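Local structure of lipopolysaccharide biosynthesis protein wbpB (3O9Z) at residues 266-269 with 270-273; 84-87 with 88-92; 40-43 with 44-47. The protein serves as an NAD-dependent dehydrogenase in the biosynthesis of 2,3-diacetamido-2,3-dideoxy-D-mannuronic acid, a lipopolysaccharide sugar, and binds alpha-ketoglutarate beside its cofactor. All coordinates share one frame; numbering follows the deposited sequence.

Along the chain contact 3 comes first, then contact 2, and contact 1 last. Contacts 2 and 3 belong to the NAD-binding Rossmann fold: residues 84-92 run into helix 85-94, which links the parallel strands 75-78 and 98-101, while residues 40-47 hold a short 3-10 segment (41-45) in the loop between strands 29-34 and 51-53. Contact 1, in helix 266-274, is distant in sequence yet packs on helix 16-25, which contact 3 also touches, and on strand 98-101. The centres lie about 20 to 24 Å apart and no two contacts touch. Contacts 1 and 2 reach the NAD pocket, whereas contacts 2 and 3 each meet another subunit, so the cofactor site and the assembly share this framework.

Contact 1: 266-269 with 270-273; sequences HTEV and YRKT
His-266 O accepts the backbone N-H of Tyr-270 at 3.1 Å in the first turn of helix 266-274, and the edge of the tyrosine ring comes up beside the same oxygen, with CD2 3.3 Å from His-266 O. The imidazole itself leads elsewhere: NE2 bonds to Glu-102, and the ring touches the bound NAD. Tyr-270 likewise sends its hydroxyl to His-19 and Ser-77. One residue on, Thr-267 O receives Arg-271 N at 2.9 Å, while its hydroxyl turns to Glu-25 on helix 16-25. Glu-268 runs alongside Arg-271 and bends at chi2 (68°), which brings its carboxylate to the edge of the guanidinium. The guanidinium answers side-on in a salt bridge with two hydrogen bonds: NE to Glu-268 OE1 at 3.2 Å, above the carboxylate plane, and NH2 to Glu-268 OE2 at 2.8 Å on its syn side. The two planes stand 44° apart, so the pairing is twisted. Lys-272 CG lies 3.5 Å from Glu-268 OE2, but the ammonium group carries on to Glu-277. Val-269 O closes the series with two donors, Thr-273 N at 3.0 Å and Thr-273 OG1 at 2.7 Å, which arrive from opposite faces of its carbonyl plane. The buried threonine hydroxyl is thus satisfied within its own helix, while the twofold grip on Glu-268 probably steadies the flexible Arg-271 on the exposed side and balances its charge.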
loop_
_atom_site.group_PDB
_atom_site.type_symbol
_atom_site.label_atom_id
_atom_site.label_comp_id
_atom_site.label_asym_id
_atom_site.label_seq_id
_atom_site.Cartn_x
_atom_site.Cartn_y
_atom_site.Cartn_z
ATOM N N HIS A 266 -7.912 16.207 23.897
ATOM C CA HIS A 266 -7.043 16.732 22.857
ATOM C C HIS A 266 -7.231 18.242 22.634
ATOM O O HIS A 266 -6.292 18.936 22.286
ATOM C CB HIS A 266 -7.251 15.975 21.536
ATOM C CG HIS A 266 -6.430 14.723 21.426
ATOM N ND1 HIS A 266 -6.483 13.715 22.369
ATOM C CD2 HIS A 266 -5.507 14.347 20.511
ATOM C CE1 HIS A 266 -5.654 12.747 22.008
ATOM N NE2 HIS A 266 -5.062 13.104 20.886
ATOM N N THR A 267 -8.462 18.712 22.784
ATOM C CA THR A 267 -8.675 20.133 22.486
ATOM C C THR A 267 -7.930 20.984 23.527
ATOM O O THR A 267 -7.246 21.953 23.192
ATOM C CB THR A 267 -10.168 20.453 22.487
ATOM O OG1 THR A 267 -10.785 19.787 21.371
ATOM C CG2 THR A 267 -10.383 21.969 22.402
ATOM N N GLU A 268 -7.962 20.526 24.777
ATOM C CA GLU A 268 -7.148 21.185 25.792
ATOM C C GLU A 268 -5.628 21.173 25.593
ATOM O O GLU A 268 -4.972 22.182 25.785
ATOM C CB GLU A 268 -7.547 20.659 27.173
ATOM C CG GLU A 268 -6.729 21.273 28.311
ATOM C CD GLU A 268 -7.003 22.743 28.530
ATOM O OE1 GLU A 268 -8.079 23.243 28.106
ATOM O OE2 GLU A 268 -6.127 23.368 29.170
ATOM N N VAL A 269 -5.022 20.077 25.121
ATOM C CA VAL A 269 -3.649 20.139 24.681
ATOM C C VAL A 269 -3.426 21.215 23.609
ATOM O O VAL A 269 -2.396 21.861 23.588
ATOM C CB VAL A 269 -3.215 18.728 24.208
ATOM C CG1 VAL A 269 -1.806 18.719 23.687
ATOM C CG2 VAL A 269 -3.357 17.770 25.401
ATOM N N TYR A 270 -4.334 21.291 22.633
ATOM C CA TYR A 270 -4.132 22.210 21.507
ATOM C C TYR A 270 -4.151 23.645 22.021
ATOM O O TYR A 270 -3.288 24.458 21.708
ATOM C CB TYR A 270 -5.259 22.037 20.479
ATOM C CG TYR A 270 -4.906 21.135 19.321
ATOM C CD1 TYR A 270 -4.770 21.662 18.045
ATOM C CD2 TYR A 270 -4.748 19.769 19.497
ATOM C CE1 TYR A 270 -4.438 20.845 16.966
ATOM C CE2 TYR A 270 -4.431 18.950 18.439
ATOM C CZ TYR A 270 -4.281 19.486 17.185
ATOM O OH TYR A 270 -3.909 18.717 16.117
ATOM N N ARG A 271 -5.135 23.895 22.867
ATOM C CA ARG A 271 -5.201 25.220 23.491
ATOM C C ARG A 271 -3.930 25.610 24.251
ATOM O O ARG A 271 -3.393 26.712 24.092
ATOM C CB ARG A 271 -6.411 25.277 24.411
ATOM C CG ARG A 271 -6.594 26.666 25.004
ATOM C CD ARG A 271 -7.532 26.690 26.210
ATOM N NE ARG A 271 -6.923 26.096 27.403
ATOM C CZ ARG A 271 -6.004 26.687 28.165
ATOM N NH1 ARG A 271 -5.540 27.892 27.853
ATOM N NH2 ARG A 271 -5.526 26.067 29.238
ATOM N N LYS A 272 -3.439 24.711 25.093
ATOM C CA LYS A 272 -2.219 25.022 25.831
ATOM C C LYS A 272 -1.059 25.282 24.902
ATOM O O LYS A 272 -0.246 26.157 25.145
ATOM C CB LYS A 272 -1.867 23.850 26.760
ATOM C CG LYS A 272 -2.878 23.690 27.897
ATOM C CD LYS A 272 -2.344 22.810 29.023
ATOM C CE LYS A 272 -0.955 23.227 29.504
ATOM N NZ LYS A 272 -1.005 24.172 30.667
ATOM N N THR A 273 -0.995 24.539 23.802
ATOM C CA THR A 273 0.128 24.646 22.895
ATOM C C THR A 273 0.088 26.053 22.302
ATOM O O THR A 273 1.103 26.726 22.189
ATOM C CB THR A 273 0.043 23.539 21.820
ATOM O OG1 THR A 273 0.025 22.267 22.516
ATOM C CG2 THR A 273 1.251 23.588 20.899
#

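Contact 2: 84-87 with 88-92; sequences LHYP and QIRMA. With NAD (nicotinamide-adenine-dinucleotide), chain E.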
loop_
_atom_site.group_PDB
_atom_site.type_symbol
_atom_site.label_atom_id
_atom_site.label_comp_id
_atom_site.label_asym_id
_atom_site.label_seq_id
_atom_site.Cartn_x
_atom_site.Cartn_y
_atom_site.Cartn_z
ATOM N N LEU A 84 7.499 7.942 12.049
ATOM C CA LEU A 84 7.447 9.072 11.133
ATOM C C LEU A 84 7.347 10.393 11.875
ATOM O O LEU A 84 7.416 11.477 11.252
ATOM C CB LEU A 84 6.207 8.933 10.213
ATOM C CG LEU A 84 6.501 7.921 9.114
ATOM C CD1 LEU A 84 5.147 7.360 8.595
ATOM C CD2 LEU A 84 7.251 8.620 7.953
ATOM N N HIS A 85 7.190 10.393 13.207
ATOM C CA HIS A 85 7.095 11.662 13.889
ATOM C C HIS A 85 8.383 12.490 13.702
ATOM O O HIS A 85 8.264 13.667 13.315
ATOM C CB HIS A 85 6.778 11.477 15.385
ATOM C CG HIS A 85 5.419 10.889 15.664
ATOM N ND1 HIS A 85 4.993 10.620 16.946
ATOM C CD2 HIS A 85 4.447 10.429 14.833
ATOM C CE1 HIS A 85 3.787 10.067 16.896
ATOM N NE2 HIS A 85 3.424 9.955 15.630
ATOM N N TYR A 86 9.532 11.881 13.955
ATOM C CA TYR A 86 10.812 12.634 13.840
ATOM C C TYR A 86 10.934 13.259 12.422
ATOM O O TYR A 86 11.132 14.497 12.365
ATOM C CB TYR A 86 11.998 11.717 14.170
ATOM C CG TYR A 86 13.334 12.375 13.864
ATOM C CD1 TYR A 86 13.743 13.450 14.631
ATOM C CD2 TYR A 86 14.165 11.865 12.888
ATOM C CE1 TYR A 86 14.974 14.057 14.378
ATOM C CE2 TYR A 86 15.417 12.463 12.623
ATOM C CZ TYR A 86 15.785 13.524 13.429
ATOM O OH TYR A 86 17.033 14.129 13.227
ATOM N N PRO A 87 10.865 12.439 11.333
ATOM C CA PRO A 87 11.114 13.082 10.020
ATOM C C PRO A 87 10.017 14.045 9.622
ATOM O O PRO A 87 10.291 14.932 8.780
ATOM C CB PRO A 87 11.313 11.920 9.055
ATOM C CG PRO A 87 10.516 10.782 9.740
ATOM C CD PRO A 87 10.863 10.971 11.221
ATOM N N GLN A 88 8.776 13.877 10.104
ATOM C CA GLN A 88 7.710 14.827 9.841
ATOM C C GLN A 88 7.827 16.131 10.615
ATOM O O GLN A 88 7.452 17.199 10.150
ATOM C CB GLN A 88 6.270 14.245 9.939
ATOM C CG GLN A 88 6.070 13.161 8.898
ATOM C CD GLN A 88 4.657 12.661 8.823
ATOM O OE1 GLN A 88 3.900 12.690 9.786
ATOM N NE2 GLN A 88 4.296 12.257 7.604
ATOM N N ILE A 89 8.364 16.017 11.838
ATOM C CA ILE A 89 8.755 17.215 12.572
ATOM C C ILE A 89 9.951 17.878 11.847
ATOM O O ILE A 89 9.879 19.096 11.681
ATOM C CB ILE A 89 9.171 16.829 13.993
ATOM C CG1 ILE A 89 7.967 16.360 14.839
ATOM C CG2 ILE A 89 9.868 18.039 14.647
ATOM C CD1 ILE A 89 8.425 15.466 16.026
ATOM N N ARG A 90 10.893 17.133 11.276
ATOM C CA ARG A 90 11.993 17.788 10.508
ATOM C C ARG A 90 11.344 18.510 9.310
ATOM O O ARG A 90 11.792 19.600 8.918
ATOM C CB ARG A 90 12.976 16.748 9.986
ATOM C CG ARG A 90 13.779 16.095 11.112
ATOM C CD ARG A 90 15.031 16.812 11.461
ATOM N NE ARG A 90 15.913 17.014 10.310
ATOM C CZ ARG A 90 16.977 16.267 10.012
ATOM N NH1 ARG A 90 17.715 16.583 8.955
ATOM N NH2 ARG A 90 17.374 15.233 10.749
ATOM N N MET A 91 10.307 17.944 8.689
ATOM C CA MET A 91 9.655 18.586 7.547
ATOM C C MET A 91 8.981 19.881 8.001
ATOM O O MET A 91 9.113 20.932 7.326
ATOM C CB MET A 91 8.618 17.617 6.961
ATOM C CG MET A 91 7.680 18.215 5.884
ATOM S SD MET A 91 6.733 16.902 4.962
ATOM C CE MET A 91 5.668 16.158 6.211
ATOM N N ALA A 92 8.207 19.848 9.087
ATOM C CA ALA A 92 7.551 21.028 9.617
ATOM C C ALA A 92 8.629 22.136 9.766
ATOM O O ALA A 92 8.445 23.269 9.266
ATOM C CB ALA A 92 6.896 20.748 10.970
HETATM P PA NAD E . -3.734 4.445 12.706
HETATM O O1A NAD E . -5.198 4.360 12.924
HETATM O O2A NAD E . -2.906 3.247 12.216
HETATM O O5B NAD E . -3.639 5.652 11.692
HETATM C C5B NAD E . -2.348 5.926 11.224
HETATM C C4B NAD E . -2.476 6.788 9.944
HETATM O O4B NAD E . -1.176 7.267 9.512
HETATM C C3B NAD E . -2.985 5.882 8.789
HETATM O O3B NAD E . -4.178 6.421 8.184
HETATM C C2B NAD E . -1.794 5.780 7.820
HETATM O O2B NAD E . -2.152 5.640 6.437
HETATM C C1B NAD E . -1.185 7.190 8.081
HETATM N N9A NAD E . 0.216 7.249 7.588
HETATM C C8A NAD E . 1.164 6.316 7.299
HETATM N N7A NAD E . 2.268 6.892 6.828
HETATM C C5A NAD E . 2.015 8.236 6.718
HETATM C C6A NAD E . 2.766 9.385 6.261
HETATM N N6A NAD E . 4.023 9.223 5.743
HETATM N N1A NAD E . 2.096 10.525 6.384
HETATM C C2A NAD E . 0.882 10.769 6.857
HETATM N N3A NAD E . 0.146 9.703 7.265
HETATM C C4A NAD E . 0.729 8.499 7.218
HETATM O O3 NAD E . -3.048 4.947 14.062
HETATM P PN NAD E . -3.546 5.904 15.193
HETATM O O1N NAD E . -4.072 5.059 16.352
HETATM O O2N NAD E . -4.425 6.980 14.618
HETATM O O5D NAD E . -2.183 6.478 15.797
HETATM C C5D NAD E . -1.716 7.622 15.128
HETATM C C4D NAD E . -0.735 8.305 16.098
HETATM O O4D NAD E . -1.554 8.809 17.176
HETATM C C3D NAD E . 0.349 7.408 16.712
HETATM O O3D NAD E . 1.499 8.279 16.962
HETATM C C2D NAD E . -0.277 7.066 18.074
HETATM O O2D NAD E . 0.701 6.818 19.073
HETATM C C1D NAD E . -1.141 8.277 18.448
HETATM N N1N NAD E . -2.270 7.938 19.313
HETATM C C2N NAD E . -2.491 8.652 20.396
HETATM C C3N NAD E . -3.531 8.440 21.277
HETATM C C7N NAD E . -3.570 9.299 22.474
HETATM O O7N NAD E . -3.024 10.422 22.500
HETATM N N7N NAD E . -4.339 8.834 23.452
HETATM C C4N NAD E . -4.423 7.403 20.972
HETATM C C5N NAD E . -4.214 6.722 19.771
HETATM C C6N NAD E . -3.143 6.996 18.924
#
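Leu-84 O and Gln-88 N, bonded at 3.0 Å, lie at the N-terminal part of helix 85-94, which helps to line the NAD pocket. Three side chains here turn to the cofactor. Leu-84 CD1 lies 3.4 Å from N7A of the adenine, and Gln-88, extended beyond CG, brings NE2 to 3.1 Å from NAD N1A. Its OE1 is held by Thr-9 and Ser-80, and its NE2 by Glu-57 of the second subunit, which should fix the rotation of the amide. His-85 meets the nicotinamide ribose edge-on: NE2 lies 2.9 Å from NAD O3D, in the ring plane, while Ser-80 O and Pro-104 O bond the two ring nitrogens. The helix is the crossover of a beta-alpha-beta unit of the Rossmann fold, and Ile-89 packs on both flanking strands, 75-78 and 98-101. Away from the cofactor, Tyr-86 and Arg-90 point the same way. Arg-90 CG sits over one face of the tyrosine ring in a CH-pi contact, 4.1 Å from its centroid. Bends at chi2 (-89°) and chi3 (-55°) carry the arginine alongside the ring, where NH2 gives a hydrogen bond to Tyr-86 OH at 2.7 Å. A leucine at the tyrosine position would probably cost Arg-90 this acceptor and the ring face against its CG, leaving the guanidinium to be positioned mainly by its salt bridges with Glu-64 and Asp-65 of the second subunit.

Contact 3: 40-43 with 44-47; sequences VGLV and DSFF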
loop_
_atom_site.group_PDB
_atom_site.type_symbol
_atom_site.label_atom_id
_atom_site.label_comp_id
_atom_site.label_asym_id
_atom_site.label_seq_id
_atom_site.Cartn_x
_atom_site.Cartn_y
_atom_site.Cartn_z
ATOM N N VAL A 40 -10.579 8.856 4.011
ATOM C CA VAL A 40 -10.554 10.080 4.802
ATOM C C VAL A 40 -11.825 10.885 4.652
ATOM O O VAL A 40 -11.914 12.044 5.080
ATOM C CB VAL A 40 -9.356 10.966 4.395
ATOM C CG1 VAL A 40 -8.027 10.237 4.523
ATOM C CG2 VAL A 40 -9.533 11.517 2.949
ATOM N N GLY A 41 -12.870 10.292 4.084
ATOM C CA GLY A 41 -14.106 11.063 3.824
ATOM C C GLY A 41 -14.752 11.815 4.980
ATOM O O GLY A 41 -15.508 12.778 4.804
ATOM N N LEU A 42 -14.443 11.400 6.205
ATOM C CA LEU A 42 -14.882 12.131 7.374
ATOM C C LEU A 42 -14.479 13.599 7.353
ATOM O O LEU A 42 -15.135 14.422 7.976
ATOM C CB LEU A 42 -14.325 11.514 8.663
ATOM C CG LEU A 42 -15.323 11.157 9.755
ATOM C CD1 LEU A 42 -14.546 10.954 11.065
ATOM C CD2 LEU A 42 -16.413 12.201 9.916
ATOM N N VAL A 43 -13.396 13.921 6.662
ATOM C CA VAL A 43 -12.817 15.266 6.727
ATOM C C VAL A 43 -13.787 16.329 6.182
ATOM O O VAL A 43 -13.785 17.484 6.630
ATOM C CB VAL A 43 -11.450 15.340 6.003
ATOM C CG1 VAL A 43 -11.567 15.189 4.466
ATOM C CG2 VAL A 43 -10.762 16.691 6.261
ATOM N N ASP A 44 -14.667 15.949 5.254
ATOM C CA ASP A 44 -15.601 16.938 4.722
ATOM C C ASP A 44 -16.606 17.435 5.752
ATOM O O ASP A 44 -17.138 18.527 5.589
ATOM C CB ASP A 44 -16.378 16.385 3.522
ATOM C CG ASP A 44 -15.544 16.287 2.274
ATOM O OD1 ASP A 44 -14.428 16.831 2.260
ATOM O OD2 ASP A 44 -15.979 15.699 1.249
ATOM N N SER A 45 -16.852 16.674 6.811
ATOM C CA SER A 45 -17.772 17.144 7.842
ATOM C C SER A 45 -17.106 18.175 8.754
ATOM O O SER A 45 -17.796 18.780 9.569
ATOM C CB SER A 45 -18.314 15.970 8.661
ATOM O OG SER A 45 -17.259 15.369 9.387
ATOM N N PHE A 46 -15.799 18.386 8.604
ATOM C CA PHE A 46 -15.076 19.372 9.419
ATOM C C PHE A 46 -14.530 20.523 8.579
ATOM O O PHE A 46 -14.697 21.705 8.922
ATOM C CB PHE A 46 -13.880 18.726 10.154
ATOM C CG PHE A 46 -14.269 17.755 11.242
ATOM C CD1 PHE A 46 -14.413 18.173 12.564
ATOM C CD2 PHE A 46 -14.502 16.428 10.929
ATOM C CE1 PHE A 46 -14.763 17.271 13.545
ATOM C CE2 PHE A 46 -14.866 15.515 11.903
ATOM C CZ PHE A 46 -14.998 15.945 13.216
ATOM N N PHE A 47 -13.765 20.175 7.547
ATOM C CA PHE A 47 -13.037 21.140 6.742
ATOM C C PHE A 47 -13.176 20.759 5.278
ATOM O O PHE A 47 -12.241 20.229 4.665
ATOM C CB PHE A 47 -11.546 21.223 7.153
ATOM C CG PHE A 47 -11.338 21.798 8.528
ATOM C CD1 PHE A 47 -11.430 23.166 8.715
ATOM C CD2 PHE A 47 -11.129 20.957 9.620
ATOM C CE1 PHE A 47 -11.272 23.702 10.010
ATOM C CE2 PHE A 47 -10.974 21.474 10.899
ATOM C CZ PHE A 47 -11.048 22.850 11.096
#
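Phe-46 leaves the end of the 3-10 turn and reaches back across Leu-42. Its CB lies 3.7 Å from Val-43 O. The ring turns an edge to the backbone: CD2 comes within 3.6 Å of Leu-42 O, which lies in the ring plane. Further out, CE2 meets the methyl CD2 of Leu-42 at 4.2 Å, the two side chains crossing at a slant, while beyond the segments the ring packs on Leu-20 of helix 16-25. The leucine reaches this position through an eclipsed chi1 (-127°), which also sets the same methyl against Ser-45 OG.

Ser-45 adds a side-chain bond to the turn. Its OG lies between backbone N and carbonyl carbon (chi1 66°) and gives a hydrogen bond of 2.7 Å to Leu-42 O, in the carbonyl plane; Ser-45 N reaches Leu-42 O at 3.1 Å from above that plane. Val-43 O is also shared: Phe-46 N comes at 3.0 Å from above its plane, and Phe-47 N arrives at 2.8 Å almost in line with the carbonyl. This passage from an i+3 to an i+4 bond ends the turn in the loop between strands 29-34 and 51-53. Asp-44 turns outward, and Gly-163 N and Trp-165 NE1 of the third subunit bond its two carboxylate oxygens, one each. With Leu-42 O and Val-43 O each accepting two hydrogen bonds, the turn is probably stiff, which is likely to help hold Asp-44 in place for its two bonds to the third subunit.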